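Local coordinates for protein paenibacillus xanthan lyase (Paenibacillus, PDB 6F2P) that degrades the polysaccharide xanthan, probably by eliminative cleavage of the terminal mannosyl-glucuronosyl linkage of its side chains, at residues V693-Q698 with N738-K743; R676-M681 with G702-D707. One frame throughout, in Å; residues are numbered along the deposited sequence.

How the contacts relate
Along the chain the four segments come in the order 676-681, 693-698, 702-707, 738-743, so the two contacts cross rather than nest. Contact 2 closes first, a 20-residue connection that runs back along strand 688-694 of the same sheet and only then crosses to strand 703-708 of the facing sheet. Contact 1 closes a longer, 39-residue excursion, bringing the turn before strand 744-750 back to the end of strand 688-694. The two are directly joined: strands 678-684 and 688-694 are antiparallel neighbours, with a probable hydrogen bond from Ser694 N to Ser679 O, while Thr697 packs on Lys677. Contact 2 ties sheet to sheet; contact 1 joins two turns at the ends of neighbouring strands.

Contact 1: residues V693-Q698 with N738-K743; sequences VSDPTQ and NNSGGK. With CA (calcium ion), chain J.
Gln698 lays its side chain over the peptide linking Gly741 and Gly742. CG is anti to its own carbonyl carbon (chi1 -53°) and the chain runs on extended, so CG sits 3.5 Å from Gly742 N while CD passes close to Gly741 C. The amide then divides its work: OE1 binds a calcium ion at 2.5 Å, whose other ligands include three waters, and NE2 donates to Ser368 O. An alanine here would remove the calcium ligand and the amide lid, and would probably weaken both ion binding and the fit of the two turns.

These turns meet without a direct hydrogen bond. Asp695 to Gln698 is a type I turn, braced by an Asx turn in which Asp695 OD1 takes Thr697 N from above the carboxylate plane and Thr697 OG1 on its syn lone pair. Ser740 to Lys743 is a type I' turn; its middle residues, Gly741 and Gly742, both have positive phi, which favours glycine. A side chain on Gly742 would also come up against Gln698 CG. Gly742 CA makes a CA-H...O contact with Asp695 O at 3.5 Å. Ser740 OG accepts from Gly742 N at 3.1 Å, an ST turn.

Water supplies the polar links. One molecule accepts from Asp695 N at 2.6 Å, donates to Lys743 O and also bonds Ser740 OG; a second donates to Asp695 OD2 and joins it to the same hydroxyl. A third donates to Gln698 O and accepts from Gly741 N. The small Ser740 side chain, with a hydroxyl that can both give and accept, suits this junction. Overall, bridging waters and amide packing join the turns, while the calcium ion held by that amide probably polarises it, making NE2 a better donor to Ser368.

Contact 2: residues R676-M681 with G702-D707; sequences RKASVM and GTIYID
This is face-to-face packing between the two sheets of a beta sandwich, in the C-terminal beta sandwich of the polysaccharide lyase family 8 fold. The touching parts run 55° apart, and side chains rather than backbone bonds join them. Ala678 and Val680, alternate residues of one strand, point toward the other sheet, where Ile704 and Ile706 reach them through their delta carbons: Ala678 CB lies 4.2 Å from Ile704 CD1, and Val680 CG2 lies 4.3 Å from Ile706 CD1. The small alanine leaves room for the long isoleucine arm, and the branched residues suit extended strands.

At the Arg676 end of the pair, Arg676 crosses Ile704 obliquely, its CB 3.7 Å from Ile704 CG1. Arg676 CG, anti to the carbonyl carbon (chi1 -69°), lies 3.5 Å from Thr703 O, and the bend at chi2 then turns the chain so that a water accepts from Arg676 NE at 2.7 Å and donates to Thr703 O. That carbonyl also accepts from Asn700 ND2.

Strand 703-708 lies between strands 672-674 and 731-736, with Ile706 touching Val672 and Phe733. Strand 678-684 runs between 656-661 and 688-694, and its intervening residues Ser679 and Met681 pack on Val468 of strand 466-474.

Contact 1: residues V693-Q698 with N738-K743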
loop_
_atom_site.group_PDB
_atom_site.type_symbol
_atom_site.label_atom_id
_atom_site.label_comp_id
_atom_site.label_asym_id
_atom_site.label_seq_id
_atom_site.Cartn_x
_atom_site.Cartn_y
_atom_site.Cartn_z
ATOM N N VAL A 693 -2.061 3.306 -12.411
ATOM C CA VAL A 693 -2.304 4.367 -11.433
ATOM C C VAL A 693 -2.667 3.815 -10.061
ATOM O O VAL A 693 -3.391 2.824 -9.963
ATOM C CB VAL A 693 -3.460 5.272 -11.883
ATOM C CG1 VAL A 693 -3.555 6.509 -10.989
ATOM C CG2 VAL A 693 -3.274 5.668 -13.323
ATOM N N SER A 694 -2.178 4.453 -9.002
ATOM C CA SER A 694 -2.604 4.096 -7.653
ATOM C C SER A 694 -2.668 5.338 -6.789
ATOM O O SER A 694 -2.016 6.333 -7.083
ATOM C CB SER A 694 -1.644 3.091 -7.024
ATOM O OG SER A 694 -0.451 3.734 -6.615
ATOM N N ASP A 695 -3.458 5.273 -5.725
ATOM C CA ASP A 695 -3.511 6.325 -4.718
ATOM C C ASP A 695 -2.730 5.871 -3.481
ATOM O O ASP A 695 -3.246 5.129 -2.640
ATOM C CB ASP A 695 -4.961 6.604 -4.343
ATOM C CG ASP A 695 -5.087 7.413 -3.074
ATOM O OD1 ASP A 695 -4.268 8.337 -2.881
ATOM O OD2 ASP A 695 -5.998 7.113 -2.266
ATOM N N PRO A 696 -1.469 6.306 -3.369
ATOM C CA PRO A 696 -0.623 5.805 -2.284
ATOM C C PRO A 696 -1.080 6.321 -0.937
ATOM O O PRO A 696 -0.688 5.738 0.068
ATOM C CB PRO A 696 0.757 6.383 -2.612
ATOM C CG PRO A 696 0.687 6.780 -4.039
ATOM C CD PRO A 696 -0.729 7.180 -4.291
ATOM N N THR A 697 -1.885 7.382 -0.911
ATOM C CA THR A 697 -2.347 7.945 0.357
ATOM C C THR A 697 -3.398 7.034 0.958
ATOM O O THR A 697 -3.637 7.068 2.165
ATOM C CB THR A 697 -2.966 9.354 0.198
ATOM O OG1 THR A 697 -4.261 9.251 -0.410
ATOM C CG2 THR A 697 -2.080 10.251 -0.643
ATOM N N GLN A 698 -4.027 6.231 0.102
ATOM C CA GLN A 698 -5.096 5.311 0.496
ATOM C C GLN A 698 -6.264 6.017 1.181
ATOM O O GLN A 698 -7.050 5.379 1.880
ATOM C CB GLN A 698 -4.565 4.189 1.403
ATOM C CG GLN A 698 -3.373 3.430 0.846
ATOM C CD GLN A 698 -3.066 2.166 1.632
ATOM O OE1 GLN A 698 -3.968 1.516 2.149
ATOM N NE2 GLN A 698 -1.790 1.808 1.715
ATOM N N ASN A 738 -11.850 4.979 -4.538
ATOM C CA ASN A 738 -12.430 4.804 -3.211
ATOM C C ASN A 738 -12.187 3.384 -2.722
ATOM O O ASN A 738 -12.349 2.425 -3.484
ATOM C CB ASN A 738 -13.928 5.105 -3.203
ATOM C CG ASN A 738 -14.539 4.979 -1.815
ATOM O OD1 ASN A 738 -13.997 5.488 -0.833
ATOM N ND2 ASN A 738 -15.666 4.285 -1.729
ATOM N N ASN A 739 -11.770 3.270 -1.461
ATOM C CA ASN A 739 -11.419 1.990 -0.848
ATOM C C ASN A 739 -10.374 1.190 -1.624
ATOM O O ASN A 739 -10.424 -0.045 -1.649
ATOM C CB ASN A 739 -12.672 1.146 -0.602
ATOM C CG ASN A 739 -13.645 1.814 0.354
ATOM O OD1 ASN A 739 -13.244 2.548 1.259
ATOM N ND2 ASN A 739 -14.932 1.561 0.155
ATOM N N SER A 740 -9.424 1.895 -2.236
ATOM C CA SER A 740 -8.412 1.264 -3.087
ATOM C C SER A 740 -7.408 0.446 -2.298
ATOM O O SER A 740 -6.863 -0.533 -2.809
ATOM C CB SER A 740 -7.654 2.309 -3.902
ATOM O OG SER A 740 -6.776 3.071 -3.089
ATOM N N GLY A 741 -7.151 0.854 -1.059
ATOM C CA GLY A 741 -6.101 0.239 -0.263
ATOM C C GLY A 741 -4.741 0.369 -0.930
ATOM O O GLY A 741 -3.868 -0.469 -0.746
ATOM N N GLY A 742 -4.573 1.420 -1.727
ATOM C CA GLY A 742 -3.333 1.647 -2.442
ATOM C C GLY A 742 -3.031 0.701 -3.594
ATOM O O GLY A 742 -1.898 0.660 -4.076
ATOM N N LYS A 743 -4.027 -0.049 -4.057
ATOM C CA LYS A 743 -3.796 -0.979 -5.162
ATOM C C LYS A 743 -3.701 -0.255 -6.488
ATOM O O LYS A 743 -3.978 0.941 -6.578
ATOM C CB LYS A 743 -4.887 -2.043 -5.240
ATOM C CG LYS A 743 -6.223 -1.540 -5.726
ATOM C CD LYS A 743 -7.098 -2.709 -6.100
ATOM C CE LYS A 743 -8.480 -2.254 -6.522
ATOM N NZ LYS A 743 -9.339 -3.414 -6.896
HETATM CA CA CA J . -4.679 -0.425 3.547
HETATM O O HOH W 1 -7.790 5.206 -1.851
HETATM O O HOH W 2 -4.688 3.046 -5.176
HETATM O O HOH W 3 -8.243 3.205 0.338
HETATM O O HOH W 4 -5.589 -0.889 6.088
HETATM O O HOH W 5 -2.521 -0.258 5.451
HETATM O O HOH W 6 -6.225 1.834 4.093
#

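Contact 2: residues R676-M681 with G702-D707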
loop_
_atom_site.group_PDB
_atom_site.type_symbol
_atom_site.label_atom_id
_atom_site.label_comp_id
_atom_site.label_asym_id
_atom_site.label_seq_id
_atom_site.Cartn_x
_atom_site.Cartn_y
_atom_site.Cartn_z
ATOM N N ARG A 676 -4.433 14.742 -8.768
ATOM C CA ARG A 676 -4.395 14.230 -7.399
ATOM C C ARG A 676 -3.048 13.590 -7.086
ATOM O O ARG A 676 -2.338 13.161 -7.994
ATOM C CB ARG A 676 -5.500 13.192 -7.184
ATOM C CG ARG A 676 -6.924 13.750 -7.196
ATOM C CD ARG A 676 -7.203 14.635 -5.984
ATOM N NE ARG A 676 -8.570 15.153 -5.984
ATOM C CZ ARG A 676 -8.968 16.257 -6.620
ATOM N NH1 ARG A 676 -8.107 16.982 -7.328
ATOM N NH2 ARG A 676 -10.240 16.639 -6.551
ATOM N N LYS A 677 -2.697 13.529 -5.805
ATOM C CA LYS A 677 -1.573 12.704 -5.376
ATOM C C LYS A 677 -1.735 11.323 -5.996
ATOM O O LYS A 677 -2.824 10.751 -5.965
ATOM C CB LYS A 677 -1.535 12.580 -3.849
ATOM C CG LYS A 677 -1.372 13.898 -3.123
ATOM C CD LYS A 677 -1.645 13.752 -1.631
ATOM C CE LYS A 677 -1.550 15.095 -0.924
ATOM N NZ LYS A 677 -1.506 14.927 0.547
ATOM N N ALA A 678 -0.661 10.792 -6.566
ATOM C CA ALA A 678 -0.760 9.534 -7.285
ATOM C C ALA A 678 0.607 8.966 -7.578
ATOM O O ALA A 678 1.583 9.700 -7.698
ATOM C CB ALA A 678 -1.506 9.750 -8.579
ATOM N N SER A 679 0.683 7.652 -7.701
ATOM C CA SER A 679 1.871 7.033 -8.249
ATOM C C SER A 679 1.469 6.456 -9.605
ATOM O O SER A 679 0.455 5.771 -9.722
ATOM C CB SER A 679 2.381 5.948 -7.318
ATOM O OG SER A 679 3.613 5.436 -7.785
ATOM N N VAL A 680 2.239 6.766 -10.640
ATOM C CA VAL A 680 1.847 6.423 -12.001
ATOM C C VAL A 680 3.011 5.801 -12.756
ATOM O O VAL A 680 4.154 6.232 -12.595
ATOM C CB VAL A 680 1.377 7.677 -12.752
ATOM C CG1 VAL A 680 0.963 7.346 -14.176
ATOM C CG2 VAL A 680 0.243 8.336 -11.987
ATOM N N MET A 681 2.730 4.779 -13.561
ATOM C CA MET A 681 3.752 4.186 -14.414
ATOM C C MET A 681 3.201 3.929 -15.816
ATOM O O MET A 681 2.084 3.444 -15.962
ATOM C CB MET A 681 4.318 2.911 -13.783
ATOM C CG MET A 681 5.408 2.236 -14.602
ATOM S SD MET A 681 6.484 1.145 -13.633
ATOM C CE MET A 681 7.534 2.368 -12.862
ATOM N N GLY A 702 -12.561 9.687 -3.662
ATOM C CA GLY A 702 -13.161 10.126 -4.906
ATOM C C GLY A 702 -12.418 9.585 -6.107
ATOM O O GLY A 702 -12.189 8.378 -6.215
ATOM N N THR A 703 -12.021 10.481 -7.003
ATOM C CA THR A 703 -11.406 10.081 -8.259
ATOM C C THR A 703 -10.004 10.646 -8.445
ATOM O O THR A 703 -9.571 11.556 -7.729
ATOM C CB THR A 703 -12.260 10.528 -9.478
ATOM O OG1 THR A 703 -12.527 11.932 -9.388
ATOM C CG2 THR A 703 -13.588 9.794 -9.526
ATOM N N ILE A 704 -9.305 10.093 -9.428
ATOM C CA ILE A 704 -8.094 10.701 -9.938
ATOM C C ILE A 704 -8.225 10.830 -11.445
ATOM O O ILE A 704 -8.383 9.833 -12.146
ATOM C CB ILE A 704 -6.857 9.849 -9.651
ATOM C CG1 ILE A 704 -6.600 9.747 -8.142
ATOM C CG2 ILE A 704 -5.645 10.435 -10.377
ATOM C CD1 ILE A 704 -5.500 8.740 -7.770
ATOM N N TYR A 705 -8.168 12.058 -11.944
ATOM C CA TYR A 705 -8.180 12.298 -13.378
ATOM C C TYR A 705 -6.756 12.288 -13.922
ATOM O O TYR A 705 -5.853 12.908 -13.355
ATOM C CB TYR A 705 -8.836 13.638 -13.684
ATOM C CG TYR A 705 -10.349 13.620 -13.700
ATOM C CD1 TYR A 705 -11.073 13.193 -12.595
ATOM C CD2 TYR A 705 -11.054 14.069 -14.810
ATOM C CE1 TYR A 705 -12.457 13.191 -12.605
ATOM C CE2 TYR A 705 -12.436 14.071 -14.826
ATOM C CZ TYR A 705 -13.130 13.632 -13.724
ATOM O OH TYR A 705 -14.503 13.628 -13.735
ATOM N N ILE A 706 -6.563 11.577 -15.022
ATOM C CA ILE A 706 -5.267 11.496 -15.667
ATOM C C ILE A 706 -5.387 11.880 -17.149
ATOM O O ILE A 706 -6.277 11.397 -17.861
ATOM C CB ILE A 706 -4.701 10.067 -15.559
ATOM C CG1 ILE A 706 -4.501 9.666 -14.085
ATOM C CG2 ILE A 706 -3.416 9.922 -16.370
ATOM C CD1 ILE A 706 -3.299 10.277 -13.402
ATOM N N ASP A 707 -4.506 12.763 -17.608
ATOM C CA ASP A 707 -4.382 13.025 -19.036
ATOM C C ASP A 707 -3.051 12.478 -19.512
ATOM O O ASP A 707 -2.047 12.560 -18.799
ATOM C CB ASP A 707 -4.461 14.522 -19.337
ATOM C CG ASP A 707 -5.849 15.104 -19.086
ATOM O OD1 ASP A 707 -6.827 14.327 -19.059
ATOM O OD2 ASP A 707 -5.963 16.341 -18.923
HETATM O O HOH W 7 -10.194 13.128 -5.368
#